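PDB 1Y2M: phenylalanine ammonia-lyase, which catalyses the non-oxidative deamination of L-phenylalanine and L-tyrosine to trans-cinnamic acid and p-coumaric acid, releasing ammonium. Local coordinates for the interface of chains A and B and the interface of chains A and C. Coordinates in Å, arbitrary orientation; residue numbers count along the deposited sequence, not the author numbering. Chains: chain A/B/C, Phenylalanine ammonia-lyase.

Contact 1: the interface of chains A and B. Residues chain A 36, 38, 377-378, 381; chain B 381, 384-385, 424.
NE2 of B:His381 is hydrogen-bonded to the hydroxyl OG of A:Ser377 at 2.8 Å, and this bond crosses a subunit interface in a tetrameric enzyme of the PAL/histidase family. Which of the two atoms donates is not decided by the coordinates. The interface has two-fold symmetry and brings helix 368-391 of each chain against its own copy. B:His381 extends from its helix with CG anti to the backbone N (chi1 -173°), which carries the imidazole across to the partner. The hydroxyl of A:Ser377 is also trans to its main-chain nitrogen, at -170°, and meets the ring's far end.

Other groups of chain A border that ring. The carbonyl oxygen of A:His36 lies in the ring plane, at the edge, 3.5 Å from CD2 of B:His381. A:Pro38 brings CD to 3.8 Å from the same CD2, and its pyrrolidine continues to CB of B:Ala384 (4.0 Å from A:Pro38 CD) and to CG2 of B:Val385. A:His381 and its counterpart B:His381 run antiparallel alongside each other, the two CD2 atoms 4.0 Å apart. With alanine in place of B:His381, the hydroxyl of A:Ser377 would probably lose its partner across the interface and a gap would open beside A:Pro38.

Beyond CE1 of B:His381 stands A:Asp378, its carboxylate plane turned 52° from the imidazole and OD1 3.9 Å from that carbon. The bent aliphatic chain of B:Lys424 passes the carboxylate, CD being 3.8 Å from OD1 of A:Asp378. The amine NZ of B:Lys424 remains 5.6 Å from OD1 of A:Asp378, so the opposite charges may attract at a distance without pairing directly.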
# COMPACT_ATOMS: atom_id res chain seq x y z
N HIS A 36 -16.13 3.63 22.61
CA HIS A 36 -16.15 2.79 21.39
C HIS A 36 -17.13 3.26 20.31
O HIS A 36 -17.06 2.83 19.14
CB HIS A 36 -16.46 1.32 21.76
CG HIS A 36 -15.35 0.63 22.48
ND1 HIS A 36 -15.37 0.43 23.85
CD2 HIS A 36 -14.21 0.05 22.04
CE1 HIS A 36 -14.27 -0.21 24.21
NE2 HIS A 36 -13.55 -0.45 23.13
N PRO A 38 -19.16 6.97 18.64
CA PRO A 38 -19.32 8.43 18.72
C PRO A 38 -20.33 8.91 19.80
O PRO A 38 -21.44 8.39 19.89
CB PRO A 38 -19.83 8.80 17.33
CG PRO A 38 -19.42 7.59 16.38
CD PRO A 38 -19.48 6.43 17.31
N SER A 377 -12.85 10.63 15.99
CA SER A 377 -13.68 9.55 16.54
C SER A 377 -12.85 8.26 16.64
O SER A 377 -12.97 7.50 17.62
CB SER A 377 -14.92 9.31 15.73
OG SER A 377 -15.80 8.43 16.43
N ASP A 378 -11.99 8.01 15.64
CA ASP A 378 -11.11 6.86 15.67
C ASP A 378 -10.11 6.91 16.83
O ASP A 378 -9.83 5.92 17.47
CB ASP A 378 -10.33 6.72 14.38
CG ASP A 378 -11.16 6.19 13.26
OD1 ASP A 378 -12.31 5.76 13.51
OD2 ASP A 378 -10.67 6.19 12.09
N HIS A 381 -11.94 6.13 19.95
CA HIS A 381 -12.16 4.69 19.97
C HIS A 381 -10.90 3.94 20.37
O HIS A 381 -10.95 3.04 21.20
CB HIS A 381 -12.62 4.23 18.56
CG HIS A 381 -12.97 2.78 18.49
ND1 HIS A 381 -12.03 1.80 18.30
CD2 HIS A 381 -14.16 2.15 18.59
CE1 HIS A 381 -12.63 0.62 18.32
NE2 HIS A 381 -13.92 0.80 18.49
N HIS B 381 -18.87 0.57 14.96
CA HIS B 381 -18.59 2.01 14.85
C HIS B 381 -19.03 2.56 13.49
O HIS B 381 -19.79 3.57 13.40
CB HIS B 381 -17.09 2.24 15.05
CG HIS B 381 -16.70 3.68 15.12
ND1 HIS B 381 -16.48 4.44 13.99
CD2 HIS B 381 -16.43 4.48 16.18
CE1 HIS B 381 -16.11 5.66 14.37
NE2 HIS B 381 -16.07 5.71 15.67
N ALA B 384 -22.64 3.12 13.34
CA ALA B 384 -23.09 4.35 13.99
C ALA B 384 -22.85 5.56 13.09
O ALA B 384 -23.73 6.42 12.96
CB ALA B 384 -22.39 4.52 15.29
N VAL B 385 -21.69 5.60 12.44
CA VAL B 385 -21.34 6.74 11.55
C VAL B 385 -22.31 6.82 10.36
O VAL B 385 -22.88 7.89 10.02
CB VAL B 385 -19.86 6.64 11.11
CG1 VAL B 385 -19.55 7.67 10.07
CG2 VAL B 385 -18.96 6.71 12.31
N LYS B 424 -11.72 1.41 6.94
CA LYS B 424 -11.67 0.48 8.09
C LYS B 424 -12.32 -0.85 7.78
O LYS B 424 -11.82 -1.94 8.13
CB LYS B 424 -12.35 1.07 9.35
CG LYS B 424 -11.78 2.37 9.86
CD LYS B 424 -12.80 3.17 10.77
CE LYS B 424 -13.65 2.23 11.62
NZ LYS B 424 -14.84 1.51 10.98

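Contact 2: the interface of chains A and C. Residues chain A 522, 695-696, 699-700; chain C 141-143, 158.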
# COMPACT_ATOMS: atom_id res chain seq x y z
N LEU A 522 7.11 17.16 12.48
CA LEU A 522 7.93 17.99 11.60
C LEU A 522 6.99 18.91 10.77
O LEU A 522 7.20 20.12 10.63
CB LEU A 522 8.77 17.14 10.68
CG LEU A 522 9.90 16.35 11.31
CD1 LEU A 522 10.49 15.38 10.30
CD2 LEU A 522 10.97 17.18 11.80
N VAL A 695 12.57 26.27 13.20
CA VAL A 695 11.58 25.22 13.14
C VAL A 695 11.95 24.07 14.11
O VAL A 695 11.09 23.50 14.74
CB VAL A 695 11.46 24.69 11.68
CG1 VAL A 695 10.51 23.52 11.61
CG2 VAL A 695 10.93 25.75 10.77
N SER A 696 13.25 23.74 14.23
CA SER A 696 13.70 22.68 15.14
C SER A 696 13.33 22.97 16.59
O SER A 696 12.92 22.07 17.33
CB SER A 696 15.22 22.45 15.03
OG SER A 696 15.57 22.06 13.70
N TYR A 699 9.70 22.01 16.75
CA TYR A 699 9.63 20.54 16.73
C TYR A 699 10.00 19.94 18.06
O TYR A 699 9.31 19.07 18.56
CB TYR A 699 10.57 20.05 15.66
CG TYR A 699 10.87 18.59 15.67
CD1 TYR A 699 9.97 17.63 15.14
CD2 TYR A 699 12.06 18.17 16.19
CE1 TYR A 699 10.32 16.25 15.13
CE2 TYR A 699 12.40 16.84 16.21
CZ TYR A 699 11.53 15.88 15.68
OH TYR A 699 11.88 14.54 15.66
N GLU A 700 11.08 20.44 18.66
CA GLU A 700 11.49 19.94 19.98
C GLU A 700 10.45 20.12 21.07
O GLU A 700 10.27 19.22 21.89
CB GLU A 700 12.86 20.49 20.37
CG GLU A 700 13.95 19.87 19.50
CD GLU A 700 15.34 20.47 19.63
OE1 GLU A 700 15.52 21.59 20.15
OE2 GLU A 700 16.28 19.80 19.17
N GLY C 141 15.47 22.62 7.34
CA GLY C 141 15.23 21.28 7.82
C GLY C 141 15.53 21.16 9.29
O GLY C 141 16.16 22.07 9.88
N VAL C 142 15.03 20.06 9.87
CA VAL C 142 15.13 19.83 11.31
C VAL C 142 16.34 19.00 11.69
O VAL C 142 16.59 17.91 11.15
CB VAL C 142 13.81 19.26 11.89
CG1 VAL C 142 13.97 18.86 13.33
CG2 VAL C 142 12.75 20.32 11.81
N LEU C 143 17.08 19.56 12.66
CA LEU C 143 18.23 18.95 13.30
C LEU C 143 18.18 19.25 14.80
O LEU C 143 17.52 20.22 15.22
CB LEU C 143 19.49 19.53 12.70
CG LEU C 143 19.92 19.15 11.29
CD1 LEU C 143 20.96 20.12 10.68
CD2 LEU C 143 20.36 17.69 11.22
N ASN C 158 17.78 12.52 13.22
CA ASN C 158 17.23 13.46 12.23
C ASN C 158 18.25 14.01 11.21
O ASN C 158 17.93 14.95 10.46
CB ASN C 158 16.52 14.59 12.96
CG ASN C 158 15.18 14.16 13.49
OD1 ASN C 158 14.52 13.30 12.89
ND2 ASN C 158 14.75 14.80 14.60
O HOH W 1 15.36 19.16 16.50
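C:Val142, on a loop, plugs into chain A of this PAL/histidase tetramer between helix 691-703 and the long helix 506-560. Its branches divide the work. CG1 sits over the face of the A:Tyr699 ring, 4.0 Å from the centroid, in a CH-pi contact. CD2 of A:Leu522 packs on both CB (3.5 Å) and CG2 (3.6 Å) of C:Val142, with CG1 of A:Val695 further out, 3.9 Å from that CG2. The valine thus packs against an aromatic face and aliphatic side chains, with the hydroxyl of A:Ser696 alongside, an apolar knob that may help set the position of the loop.

Polar bonds flank the knob. A:Ser696 lies one helical turn before A:Tyr699, and its hydroxyl OG accepts the backbone N-H of C:Leu143 at 3.1 Å, with 159° at the hydrogen. A return bond from that hydroxyl to the carbonyl of the same leucine is weak. CG of A:Tyr699 is trans to the main-chain nitrogen (chi1 167°), and this torsion together with the next one turns the ring's face to the valine and its hydroxyl to C:Asn158. There ND2 of C:Asn158 donates nearly straight to OH of A:Tyr699 at 3.1 Å, the oxygen OH lying close to the amide plane although ring and amide are turned 67° apart.

At the other flank, a water bridges the subunits, 2.9 Å from the carboxylate OE2 of A:Glu700 and 2.7 Å from the backbone O of C:Leu143.

Contacts 1 and 2 lie about 33 Å apart, measured between the centres of their C-alpha atoms, and share no residue. Chain A takes part in both, through different elements: helix 368-391 and an early loop toward chain B, helices 506-560 and 691-703 toward chain C. Contact 1 sets helix 368-391 against its copy, with that loop and helix 416-443 of chain B at its margins, whereas contact 2 docks loops onto helices. Each has a symmetry-related twin with the chains exchanged. One subunit thereby joins two different neighbours, consistent with the dimer-of-dimers homotetramer, although these local patches do not show which pairing forms the tighter dimer.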